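Local atomic coordinates of extracellular ligand-binding receptor (Desulfitobacterium hafniense, PDB entry 4Q6B), a protein that binds leucine between its two lobes and, as a substrate-binding protein of an ABC transporter, probably delivers amino acids to the membrane permease for uptake. Residues V78-S84 against M101-T107; S87-S92 against D110-Y116; V15-A20 against K52-A57; F120-P124 against A288-A292. All coordinates share one frame. Residues are numbered along the deposited sequence.

Contact 1: V78-S84 against M101-T107; sequences VIGHRNS and MLSPAST. With LEU (leucine), chain B.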
loop_
_atom_site.group_PDB
_atom_site.type_symbol
_atom_site.label_atom_id
_atom_site.label_comp_id
_atom_site.label_asym_id
_atom_site.label_seq_id
_atom_site.Cartn_x
_atom_site.Cartn_y
_atom_site.Cartn_z
ATOM N N VAL A 78 16.196 -5.337 -2.376
ATOM C CA VAL A 78 15.699 -4.479 -1.295
ATOM C C VAL A 78 14.178 -4.427 -1.256
ATOM O O VAL A 78 13.508 -4.286 -2.296
ATOM C CB VAL A 78 16.276 -3.025 -1.459
ATOM C CG1 VAL A 78 15.697 -2.000 -0.411
ATOM C CG2 VAL A 78 17.771 -3.102 -1.379
ATOM N N ILE A 79 13.646 -4.519 -0.031
ATOM C CA ILE A 79 12.212 -4.350 0.259
ATOM C C ILE A 79 12.079 -2.952 0.846
ATOM O O ILE A 79 12.728 -2.631 1.835
ATOM C CB ILE A 79 11.700 -5.384 1.298
ATOM C CG1 ILE A 79 11.719 -6.763 0.636
ATOM C CG2 ILE A 79 10.225 -5.101 1.648
ATOM C CD1 ILE A 79 11.400 -7.886 1.589
ATOM N N GLY A 80 11.287 -2.110 0.197
ATOM C CA GLY A 80 11.057 -0.754 0.676
ATOM C C GLY A 80 10.759 0.148 -0.528
ATOM O O GLY A 80 10.604 -0.382 -1.621
ATOM N N HIS A 81 10.621 1.474 -0.324
ATOM C CA HIS A 81 10.486 2.088 1.007
ATOM C C HIS A 81 8.967 2.196 1.286
ATOM O O HIS A 81 8.147 1.647 0.521
ATOM C CB HIS A 81 11.158 3.475 1.029
ATOM C CG HIS A 81 12.650 3.425 0.830
ATOM N ND1 HIS A 81 13.531 4.022 1.717
ATOM C CD2 HIS A 81 13.420 2.839 -0.123
ATOM C CE1 HIS A 81 14.771 3.807 1.320
ATOM N NE2 HIS A 81 14.735 3.094 0.204
ATOM N N ARG A 82 8.571 2.883 2.352
ATOM C CA ARG A 82 7.134 2.938 2.695
ATOM C C ARG A 82 6.492 4.109 1.975
ATOM O O ARG A 82 5.509 3.944 1.217
ATOM C CB ARG A 82 6.953 3.157 4.194
ATOM C CG ARG A 82 5.484 3.087 4.644
ATOM C CD ARG A 82 5.400 3.258 6.179
ATOM N NE ARG A 82 4.045 3.161 6.738
ATOM C CZ ARG A 82 3.272 4.204 7.016
ATOM N NH1 ARG A 82 2.061 4.009 7.530
ATOM N NH2 ARG A 82 3.711 5.434 6.772
ATOM N N ASN A 83 7.074 5.287 2.135
ATOM C CA ASN A 83 6.421 6.494 1.627
ATOM C C ASN A 83 6.775 6.681 0.167
ATOM O O ASN A 83 7.956 6.570 -0.198
ATOM C CB ASN A 83 6.926 7.750 2.383
ATOM C CG ASN A 83 6.645 7.672 3.872
ATOM O OD1 ASN A 83 7.416 7.059 4.609
ATOM N ND2 ASN A 83 5.520 8.248 4.314
ATOM N N SER A 84 5.793 6.986 -0.671
ATOM C CA SER A 84 6.130 7.219 -2.087
ATOM C C SER A 84 7.116 8.364 -2.329
ATOM O O SER A 84 7.929 8.295 -3.259
ATOM C CB SER A 84 4.851 7.460 -2.910
ATOM O OG SER A 84 4.046 6.298 -2.956
HETATM N N MSE A 101 14.208 -3.126 -6.158
HETATM C CA MSE A 101 13.544 -2.482 -5.038
HETATM C C MSE A 101 12.087 -2.914 -5.096
HETATM O O MSE A 101 11.447 -2.747 -6.122
HETATM C CB MSE A 101 13.607 -0.959 -5.167
HETATM C CG MSE A 101 13.185 -0.282 -3.869
HETATM SE SE MSE A 101 12.532 1.564 -4.147
HETATM C CE MSE A 101 10.744 1.035 -4.726
ATOM N N LEU A 102 11.582 -3.535 -4.038
ATOM C CA LEU A 102 10.180 -4.034 -4.080
ATOM C C LEU A 102 9.447 -3.351 -2.932
ATOM O O LEU A 102 9.761 -3.639 -1.774
ATOM C CB LEU A 102 10.155 -5.558 -3.947
ATOM C CG LEU A 102 8.791 -6.229 -3.777
ATOM C CD1 LEU A 102 7.916 -6.013 -4.974
ATOM C CD2 LEU A 102 8.983 -7.760 -3.594
ATOM N N SER A 103 8.527 -2.439 -3.237
ATOM C CA SER A 103 7.832 -1.712 -2.191
ATOM C C SER A 103 6.530 -2.349 -1.782
ATOM O O SER A 103 5.665 -2.618 -2.583
ATOM C CB SER A 103 7.551 -0.257 -2.563
ATOM O OG SER A 103 6.892 0.393 -1.494
ATOM N N PRO A 104 6.454 -2.578 -0.405
ATOM C CA PRO A 104 5.167 -3.120 0.025
ATOM C C PRO A 104 4.197 -2.049 0.516
ATOM O O PRO A 104 3.224 -2.395 1.157
ATOM C CB PRO A 104 5.552 -4.053 1.165
ATOM C CG PRO A 104 6.596 -3.305 1.885
ATOM C CD PRO A 104 7.368 -2.557 0.847
ATOM N N ALA A 105 4.512 -0.774 0.334
ATOM C CA ALA A 105 3.575 0.262 0.726
ATOM C C ALA A 105 3.361 1.483 -0.175
ATOM O O ALA A 105 2.386 2.187 -0.007
ATOM C CB ALA A 105 3.858 0.702 2.146
ATOM N N SER A 106 4.270 1.742 -1.109
ATOM C CA SER A 106 4.193 2.990 -1.849
ATOM C C SER A 106 3.206 2.850 -2.991
ATOM O O SER A 106 3.449 2.106 -3.913
ATOM C CB SER A 106 5.572 3.382 -2.398
ATOM O OG SER A 106 6.495 3.644 -1.363
ATOM N N THR A 107 2.127 3.626 -2.929
ATOM C CA THR A 107 1.009 3.467 -3.856
ATOM C C THR A 107 0.921 4.530 -4.948
ATOM O O THR A 107 0.066 4.413 -5.833
ATOM C CB THR A 107 -0.336 3.486 -3.095
ATOM O OG1 THR A 107 -0.406 4.704 -2.329
ATOM C CG2 THR A 107 -0.444 2.276 -2.168
HETATM N N LEU B . 0.639 4.601 0.523
HETATM C CA LEU B . 1.469 5.615 1.183
HETATM C C LEU B . 2.466 6.214 0.205
HETATM O O LEU B . 3.194 7.141 0.536
HETATM C CB LEU B . 2.203 4.980 2.364
HETATM C CG LEU B . 1.079 4.641 3.350
HETATM C CD1 LEU B . 1.206 3.231 3.848
HETATM C CD2 LEU B . 0.954 5.625 4.505
HETATM O OXT LEU B . 2.504 5.776 -0.954
#
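M101 is a selenomethionine whose SE atom lies at the edge of the H81 ring, 5.4 Å from its centroid, while its CE reaches 3.4 Å from G80 O. Beneath this overlap the two strands run parallel in register: L102 N donates to V78 O (2.7 Å) and G80 N to L102 O (2.9 Å). On the sheet face of I79 and L102, I79 CG2 packs on P104 CD at 3.9 Å. G80, followed by a cis peptide, has phi/psi angles at which a CB would jam against the preceding carbonyl, so glycine suits the turn out of the strand. Beyond the strand ends small hydroxyls take over. S103 OG donates to H81 O (2.7 Å) and accepts from A105 N and S106 N, forming an ST turn and ST motif; S106 OG donates to R82 O (2.8 Å). The H81 ring is held by D55 and Y94. These loops close around leucine: S84 N binds its O (2.9 Å), S84 OG and T107 N bind its OXT (2.6 and 2.9 Å), and A105 O and T107 OG1 accept from its N (3.0 Å each); T107 OG1 also bonds to D126. R82 lays its guanidinium face against LEU CD2. Joined by helix 84-97, the strands form a right-handed beta-alpha-beta crossover, and their C-terminal loops supply much of the pocket of a periplasmic binding protein, completed by N231, S232 and Y285.

Contact 2: S87-S92 against D110-Y116; sequences SIPAAS and DLTDHGY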
loop_
_atom_site.group_PDB
_atom_site.type_symbol
_atom_site.label_atom_id
_atom_site.label_comp_id
_atom_site.label_asym_id
_atom_site.label_seq_id
_atom_site.Cartn_x
_atom_site.Cartn_y
_atom_site.Cartn_z
ATOM N N SER A 87 10.319 6.429 -1.892
ATOM C CA SER A 87 10.551 5.352 -2.861
ATOM C C SER A 87 10.820 5.870 -4.281
ATOM O O SER A 87 11.659 5.310 -5.005
ATOM C CB SER A 87 9.349 4.391 -2.900
ATOM O OG SER A 87 9.258 3.636 -1.714
ATOM N N ILE A 88 10.092 6.890 -4.717
ATOM C CA ILE A 88 10.277 7.360 -6.090
ATOM C C ILE A 88 11.730 7.838 -6.371
ATOM O O ILE A 88 12.386 7.336 -7.294
ATOM C CB ILE A 88 9.208 8.424 -6.446
ATOM C CG1 ILE A 88 7.817 7.748 -6.462
ATOM C CG2 ILE A 88 9.533 9.137 -7.753
ATOM C CD1 ILE A 88 6.705 8.829 -6.483
ATOM N N PRO A 89 12.264 8.748 -5.553
ATOM C CA PRO A 89 13.674 9.077 -5.867
ATOM C C PRO A 89 14.663 7.961 -5.498
ATOM O O PRO A 89 15.670 7.777 -6.226
ATOM C CB PRO A 89 13.949 10.337 -5.036
ATOM C CG PRO A 89 12.891 10.382 -4.020
ATOM C CD PRO A 89 11.667 9.669 -4.563
ATOM N N ALA A 90 14.408 7.224 -4.411
ATOM C CA ALA A 90 15.338 6.140 -4.051
ATOM C C ALA A 90 15.394 5.077 -5.162
ATOM O O ALA A 90 16.449 4.531 -5.436
ATOM C CB ALA A 90 14.935 5.458 -2.729
ATOM N N ALA A 91 14.253 4.811 -5.799
ATOM C CA ALA A 91 14.197 3.879 -6.936
ATOM C C ALA A 91 15.166 4.251 -8.050
ATOM O O ALA A 91 15.608 3.340 -8.805
ATOM C CB ALA A 91 12.773 3.857 -7.519
ATOM N N SER A 92 15.525 5.533 -8.194
ATOM C CA SER A 92 16.471 5.900 -9.262
ATOM C C SER A 92 17.845 5.299 -8.950
ATOM O O SER A 92 18.553 4.844 -9.847
ATOM C CB SER A 92 16.572 7.426 -9.406
ATOM O OG SER A 92 17.549 7.754 -10.434
ATOM N N ASP A 110 3.095 7.375 -9.888
ATOM C CA ASP A 110 4.306 7.901 -10.480
ATOM C C ASP A 110 5.531 6.962 -10.299
ATOM O O ASP A 110 6.552 7.099 -11.012
ATOM C CB ASP A 110 4.587 9.277 -9.866
ATOM C CG ASP A 110 5.692 9.998 -10.569
ATOM O OD1 ASP A 110 5.572 10.245 -11.808
ATOM O OD2 ASP A 110 6.697 10.306 -9.900
ATOM N N LEU A 111 5.458 6.055 -9.325
ATOM C CA LEU A 111 6.577 5.157 -9.057
ATOM C C LEU A 111 6.944 4.395 -10.320
ATOM O O LEU A 111 8.136 4.147 -10.597
ATOM C CB LEU A 111 6.242 4.218 -7.892
ATOM C CG LEU A 111 7.358 3.220 -7.571
ATOM C CD1 LEU A 111 8.579 3.971 -7.080
ATOM C CD2 LEU A 111 6.847 2.202 -6.516
ATOM N N THR A 112 5.931 4.048 -11.127
ATOM C CA THR A 112 6.200 3.174 -12.283
ATOM C C THR A 112 6.116 3.944 -13.592
ATOM O O THR A 112 5.982 3.358 -14.675
ATOM C CB THR A 112 5.230 1.960 -12.288
ATOM O OG1 THR A 112 3.891 2.432 -12.147
ATOM C CG2 THR A 112 5.527 1.057 -11.117
ATOM N N ASP A 113 6.260 5.268 -13.479
ATOM C CA ASP A 113 6.173 6.162 -14.619
ATOM C C ASP A 113 7.516 6.794 -14.932
ATOM O O ASP A 113 7.572 7.882 -15.499
ATOM C CB ASP A 113 5.159 7.302 -14.338
ATOM C CG ASP A 113 3.717 6.862 -14.478
ATOM O OD1 ASP A 113 3.439 5.718 -14.934
ATOM O OD2 ASP A 113 2.844 7.684 -14.122
ATOM N N HIS A 114 8.625 6.143 -14.565
ATOM C CA HIS A 114 9.946 6.731 -14.841
ATOM C C HIS A 114 10.831 5.826 -15.712
ATOM O O HIS A 114 12.037 6.060 -15.823
ATOM C CB HIS A 114 10.687 6.955 -13.510
ATOM C CG HIS A 114 10.152 8.106 -12.719
ATOM N ND1 HIS A 114 10.546 9.402 -12.946
ATOM C CD2 HIS A 114 9.245 8.158 -11.716
ATOM C CE1 HIS A 114 9.902 10.213 -12.126
ATOM N NE2 HIS A 114 9.106 9.486 -11.367
ATOM N N GLY A 115 10.227 4.769 -16.289
ATOM C CA GLY A 115 10.996 3.853 -17.127
ATOM C C GLY A 115 11.938 2.940 -16.357
ATOM O O GLY A 115 12.810 2.300 -16.974
ATOM N N TYR A 116 11.769 2.819 -15.034
ATOM C CA TYR A 116 12.668 1.934 -14.304
ATOM C C TYR A 116 12.371 0.482 -14.667
ATOM O O TYR A 116 11.204 0.120 -14.952
ATOM C CB TYR A 116 12.385 2.044 -12.814
ATOM C CG TYR A 116 12.544 3.386 -12.158
ATOM C CD1 TYR A 116 13.541 4.259 -12.544
ATOM C CD2 TYR A 116 11.696 3.755 -11.112
ATOM C CE1 TYR A 116 13.708 5.531 -11.870
ATOM C CE2 TYR A 116 11.827 4.979 -10.475
ATOM C CZ TYR A 116 12.836 5.845 -10.834
ATOM O OH TYR A 116 12.938 7.053 -10.115
#
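A helix carbonyl that its usual helical donor does not satisfy is taken by a tyrosine: Y116 OH donates to I88 O at 2.9 Å. S92 N, the expected partner of I88 O, bonds instead to P89 O (3.0 Å). P89 itself has no amide hydrogen, and helix 84-97 is kinked where this nitrogen lacks a bond to the turn before. The Y116 ring lies with one face over the backbone of A91, and A91 CB comes within 3.3 Å of Y116 CE2, an approach that the small alanine side chain permits. L111 fills the neighbouring gap, its CD1 lying 3.9 Å from I88 CG1 and 4.2 Å from A91 CB, while its other neighbours include V119 of the adjoining strand. At the outer margin I88 CG2 meets H114 NE2 at 3.7 Å; that nitrogen donates to D110 OD2 (2.9 Å), a His-carboxylate bond that ties the two ends of the loop's turn together. G115 follows with positive phi, which favours glycine, and the chain turns back so that Y116 can reach the helix. The arrangement is packing of the loop between strands 101-103 and 119-121 against a helix flanking the parallel sheet, within an alpha/beta lobe of the periplasmic binding protein fold.

Contact 3: V15-A20 against K52-A57; sequences VAWPFA and KADDEA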
loop_
_atom_site.group_PDB
_atom_site.type_symbol
_atom_site.label_atom_id
_atom_site.label_comp_id
_atom_site.label_asym_id
_atom_site.label_seq_id
_atom_site.Cartn_x
_atom_site.Cartn_y
_atom_site.Cartn_z
ATOM N N VAL A 15 16.240 -4.180 3.815
ATOM C CA VAL A 15 14.881 -3.674 4.052
ATOM C C VAL A 15 15.052 -2.242 4.561
ATOM O O VAL A 15 15.811 -2.007 5.501
ATOM C CB VAL A 15 14.091 -4.483 5.116
ATOM C CG1 VAL A 15 12.664 -3.933 5.218
ATOM C CG2 VAL A 15 14.120 -6.044 4.770
ATOM N N ALA A 16 14.305 -1.307 3.967
ATOM C CA ALA A 16 14.322 0.105 4.379
ATOM C C ALA A 16 12.891 0.473 4.783
ATOM O O ALA A 16 11.956 0.354 3.955
ATOM C CB ALA A 16 14.785 0.969 3.210
ATOM N N TRP A 17 12.695 0.910 6.044
ATOM C CA TRP A 17 11.352 1.147 6.582
ATOM C C TRP A 17 11.453 2.048 7.772
ATOM O O TRP A 17 12.514 2.114 8.370
ATOM C CB TRP A 17 10.736 -0.199 7.064
ATOM C CG TRP A 17 9.246 -0.217 7.235
ATOM C CD1 TRP A 17 8.569 -0.234 8.405
ATOM C CD2 TRP A 17 8.268 -0.306 6.186
ATOM N NE1 TRP A 17 7.182 -0.303 8.163
ATOM C CE2 TRP A 17 6.992 -0.355 6.805
ATOM C CE3 TRP A 17 8.358 -0.374 4.776
ATOM C CZ2 TRP A 17 5.794 -0.465 6.061
ATOM C CZ3 TRP A 17 7.178 -0.480 4.041
ATOM C CH2 TRP A 17 5.923 -0.518 4.686
ATOM N N PRO A 18 10.377 2.777 8.112
ATOM C CA PRO A 18 10.470 3.587 9.323
ATOM C C PRO A 18 10.158 2.699 10.536
ATOM O O PRO A 18 9.122 2.862 11.204
ATOM C CB PRO A 18 9.398 4.666 9.132
ATOM C CG PRO A 18 8.993 4.570 7.685
ATOM C CD PRO A 18 9.213 3.163 7.284
ATOM N N PHE A 19 11.081 1.785 10.842
ATOM C CA PHE A 19 10.844 0.742 11.836
ATOM C C PHE A 19 10.499 1.290 13.215
ATOM O O PHE A 19 9.527 0.836 13.866
ATOM C CB PHE A 19 12.061 -0.193 11.970
ATOM C CG PHE A 19 12.246 -1.134 10.807
ATOM C CD1 PHE A 19 11.377 -2.223 10.638
ATOM C CD2 PHE A 19 13.288 -0.950 9.900
ATOM C CE1 PHE A 19 11.543 -3.105 9.580
ATOM C CE2 PHE A 19 13.465 -1.824 8.838
ATOM C CZ PHE A 19 12.582 -2.905 8.661
ATOM N N ALA A 20 11.280 2.247 13.688
ATOM C CA ALA A 20 11.067 2.725 15.042
ATOM C C ALA A 20 9.798 3.549 15.251
ATOM O O ALA A 20 9.234 3.568 16.358
ATOM C CB ALA A 20 12.323 3.523 15.533
ATOM N N LYS A 52 18.315 -4.744 8.041
ATOM C CA LYS A 52 17.259 -3.747 8.224
ATOM C C LYS A 52 17.849 -2.357 8.444
ATOM O O LYS A 52 18.741 -2.149 9.294
ATOM C CB LYS A 52 16.313 -4.135 9.375
ATOM C CG LYS A 52 15.511 -5.440 9.116
ATOM C CD LYS A 52 14.471 -5.756 10.207
ATOM C CE LYS A 52 15.085 -6.350 11.420
ATOM N NZ LYS A 52 13.967 -6.915 12.241
ATOM N N ALA A 53 17.331 -1.371 7.714
ATOM C CA ALA A 53 17.766 0.008 7.930
ATOM C C ALA A 53 16.516 0.850 8.150
ATOM O O ALA A 53 15.538 0.660 7.456
ATOM C CB ALA A 53 18.536 0.513 6.696
ATOM N N ASP A 54 16.553 1.756 9.121
ATOM C CA ASP A 54 15.409 2.610 9.465
ATOM C C ASP A 54 15.527 3.946 8.750
ATOM O O ASP A 54 16.395 4.742 9.107
ATOM C CB ASP A 54 15.459 2.860 10.984
ATOM C CG ASP A 54 14.180 3.445 11.529
ATOM O OD1 ASP A 54 13.480 4.189 10.806
ATOM O OD2 ASP A 54 13.889 3.224 12.728
ATOM N N ASP A 55 14.655 4.229 7.771
ATOM C CA ASP A 55 14.767 5.519 7.069
ATOM C C ASP A 55 14.074 6.690 7.754
ATOM O O ASP A 55 14.133 7.822 7.259
ATOM C CB ASP A 55 14.368 5.418 5.583
ATOM C CG ASP A 55 12.896 5.210 5.361
ATOM O OD1 ASP A 55 12.089 5.291 6.306
ATOM O OD2 ASP A 55 12.506 4.951 4.192
ATOM N N GLU A 56 13.477 6.420 8.923
ATOM C CA GLU A 56 12.753 7.407 9.713
ATOM C C GLU A 56 11.737 8.198 8.924
ATOM O O GLU A 56 11.400 9.316 9.370
ATOM C CB GLU A 56 13.710 8.400 10.404
ATOM C CG GLU A 56 14.688 7.742 11.404
ATOM C CD GLU A 56 15.824 8.664 11.883
ATOM O OE1 GLU A 56 15.684 9.910 11.844
ATOM O OE2 GLU A 56 16.868 8.130 12.323
ATOM N N ALA A 57 11.245 7.658 7.806
ATOM C CA ALA A 57 10.355 8.429 6.914
ATOM C C ALA A 57 10.937 9.796 6.518
ATOM O O ALA A 57 10.208 10.810 6.363
ATOM C CB ALA A 57 8.966 8.594 7.549
HETATM O O HOH W 1 10.612 2.790 4.110
#
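Three backbone hydrogen bonds join the parallel strands: A53 N to V15 O (2.8 Å), W17 N to A53 O (3.2 Å) and D55 N to W17 O (3.1 Å). Past the strand ends, aspartates satisfy the amides of the turning chain. D54 OD2 accepts from A20 N (2.9 Å), while D54 OD1 accepts from E56 N (2.9 Å) in an Asx turn; D55 OD1 forms a second one with A57 N (2.9 Å). D55 OD2 accepts from H81; a water lies 2.9 Å from D55 OD2 and 2.8 Å from A16 O. P18, its nitrogen lacking a hydrogen and needing no acceptor, centres an inverse gamma turn closed by F19 N weakly bonding W17 O (2.9 Å); its CG lies 4.0 Å from A57 CB. F19 brings CE2 to K52 CB (3.7 Å), and W17 NE1 is satisfied by D24. With helix 26-39 as connection, this is a beta-alpha-beta unit at the edge of the five-stranded parallel sheet of order 2-1-3-4-5, characteristic of type I periplasmic binding proteins.

Contact 4: F120-P124 against A288-A292; sequences FRNIP and AGYDA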
loop_
_atom_site.group_PDB
_atom_site.type_symbol
_atom_site.label_atom_id
_atom_site.label_comp_id
_atom_site.label_asym_id
_atom_site.label_seq_id
_atom_site.Cartn_x
_atom_site.Cartn_y
_atom_site.Cartn_z
ATOM N N PHE A 120 9.627 -2.349 -8.292
ATOM C CA PHE A 120 8.341 -3.086 -8.216
ATOM C C PHE A 120 7.557 -2.659 -6.999
ATOM O O PHE A 120 8.123 -2.101 -6.094
ATOM C CB PHE A 120 8.604 -4.596 -8.102
ATOM C CG PHE A 120 9.320 -5.199 -9.296
ATOM C CD1 PHE A 120 8.592 -5.809 -10.295
ATOM C CD2 PHE A 120 10.715 -5.112 -9.429
ATOM C CE1 PHE A 120 9.228 -6.358 -11.409
ATOM C CE2 PHE A 120 11.364 -5.686 -10.512
ATOM C CZ PHE A 120 10.615 -6.315 -11.511
ATOM N N ARG A 121 6.261 -2.936 -6.970
ATOM C CA ARG A 121 5.536 -2.916 -5.686
ATOM C C ARG A 121 4.645 -4.099 -5.689
ATOM O O ARG A 121 4.261 -4.541 -6.761
ATOM C CB ARG A 121 4.708 -1.654 -5.539
ATOM C CG ARG A 121 3.860 -1.335 -6.746
ATOM C CD ARG A 121 2.839 -0.222 -6.402
ATOM N NE ARG A 121 2.588 0.529 -7.636
ATOM C CZ ARG A 121 2.725 1.843 -7.746
ATOM N NH1 ARG A 121 2.558 2.429 -8.931
ATOM N NH2 ARG A 121 3.040 2.571 -6.681
ATOM N N ASN A 122 4.323 -4.651 -4.518
ATOM C CA ASN A 122 3.474 -5.868 -4.477
ATOM C C ASN A 122 2.097 -5.551 -3.914
ATOM O O ASN A 122 1.417 -6.416 -3.373
ATOM C CB ASN A 122 4.146 -7.052 -3.730
ATOM C CG ASN A 122 4.292 -6.785 -2.251
ATOM O OD1 ASN A 122 4.316 -5.618 -1.838
ATOM N ND2 ASN A 122 4.357 -7.839 -1.444
ATOM N N ILE A 123 1.661 -4.305 -4.093
ATOM C CA ILE A 123 0.351 -3.869 -3.612
ATOM C C ILE A 123 -0.276 -3.057 -4.741
ATOM O O ILE A 123 0.448 -2.576 -5.638
ATOM C CB ILE A 123 0.499 -3.017 -2.334
ATOM C CG1 ILE A 123 1.427 -1.811 -2.591
ATOM C CG2 ILE A 123 1.091 -3.876 -1.176
ATOM C CD1 ILE A 123 1.195 -0.726 -1.666
ATOM N N PRO A 124 -1.600 -2.859 -4.702
ATOM C CA PRO A 124 -2.242 -2.041 -5.753
ATOM C C PRO A 124 -1.859 -0.580 -5.628
ATOM O O PRO A 124 -1.654 -0.067 -4.514
ATOM C CB PRO A 124 -3.751 -2.171 -5.460
ATOM C CG PRO A 124 -3.832 -2.722 -4.036
ATOM C CD PRO A 124 -2.566 -3.469 -3.762
ATOM N N ALA A 288 1.859 -7.766 3.442
ATOM C CA ALA A 288 2.639 -7.289 2.287
ATOM C C ALA A 288 4.138 -7.584 2.454
ATOM O O ALA A 288 4.810 -8.006 1.505
ATOM C CB ALA A 288 2.379 -5.793 2.082
ATOM N N GLY A 289 4.661 -7.369 3.662
ATOM C CA GLY A 289 6.054 -7.743 3.959
ATOM C C GLY A 289 6.306 -9.233 3.804
ATOM O O GLY A 289 7.341 -9.660 3.246
ATOM N N TYR A 290 5.391 -10.057 4.317
ATOM C CA TYR A 290 5.508 -11.495 4.219
ATOM C C TYR A 290 5.517 -11.910 2.738
ATOM O O TYR A 290 6.426 -12.654 2.286
ATOM C CB TYR A 290 4.367 -12.162 5.032
ATOM C CG TYR A 290 4.432 -13.681 5.050
ATOM C CD1 TYR A 290 3.885 -14.443 4.016
ATOM C CD2 TYR A 290 5.030 -14.347 6.105
ATOM C CE1 TYR A 290 3.917 -15.848 4.053
ATOM C CE2 TYR A 290 5.101 -15.729 6.147
ATOM C CZ TYR A 290 4.545 -16.486 5.112
ATOM O OH TYR A 290 4.614 -17.864 5.174
ATOM N N ASP A 291 4.547 -11.429 1.963
ATOM C CA ASP A 291 4.521 -11.823 0.556
ATOM C C ASP A 291 5.776 -11.312 -0.178
ATOM O O ASP A 291 6.275 -12.028 -1.104
ATOM C CB ASP A 291 3.266 -11.311 -0.174
ATOM C CG ASP A 291 2.073 -12.265 -0.039
ATOM O OD1 ASP A 291 2.184 -13.368 0.560
ATOM O OD2 ASP A 291 0.994 -11.885 -0.536
ATOM N N ALA A 292 6.331 -10.179 0.241
ATOM C CA ALA A 292 7.486 -9.664 -0.500
ATOM C C ALA A 292 8.685 -10.587 -0.296
ATOM O O ALA A 292 9.448 -10.820 -1.202
ATOM C CB ALA A 292 7.856 -8.246 -0.021
#
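A288, on the inner side of helix 284-301, offers both halves of the main attachment. Its carbonyl O accepts from N122 ND2 at 3.0 Å with a nearly straight geometry (163°), and its CB touches I123 CG2 at 4.0 Å. The same oxygen also takes the helical bond from A292 N (2.9 Å), so the asparagine adds a second donor to a carbonyl already used by the helix. Alanine suits the place because a short side chain lets the loop after strand 119-121 come this close. G289 follows with its CA on the far side from the loop; the CA-to-CB bond of Y290 is directed away from it, and its side chain touches L32 and A33 of helix 26-39. Through A288 on P104 and A292 on L102, helix 284-301 packs against the five-stranded parallel sheet of an alpha/beta lobe, although the two segments lie 164 residues apart in sequence; such return of the chain to its first lobe is a mark of the periplasmic binding protein fold, whose two lobes are joined by several crossings. D291 directs its CA-to-CB bond toward the loop, with CB 3.9 Å from N122 ND2, yet its carboxylate is engaged by H328 and by the amides of V324 and M325. A292 closes the segment, its CB 3.8 Å from N122 ND2, again with a side chain small enough for helix and sheet to approach.

Contacts 1, 3 and 4 lie on one parallel sheet, with contact 1 central: I79 O is 3.0 Å from A16 N of contact 3, and M101 O is 2.9 Å from F120 N of contact 4. H81 ND1 meets D55 OD2 at 2.8 Å, and S106 O meets R121 NH2 at 2.8 Å, joining the loops too. Contact 2 attaches from the helical side, where S87 OG lies 2.8 Å from S106 OG and 2.9 Å from H81 N, and L111 CB 3.8 Å from R121 NH2 of contact 4. Contact 1 binds the leucine directly; the side chains of W17 and I123 lie about 6 Å from it and that of S87 about 7 Å. Contact 3 touches neither contact 2 nor contact 4.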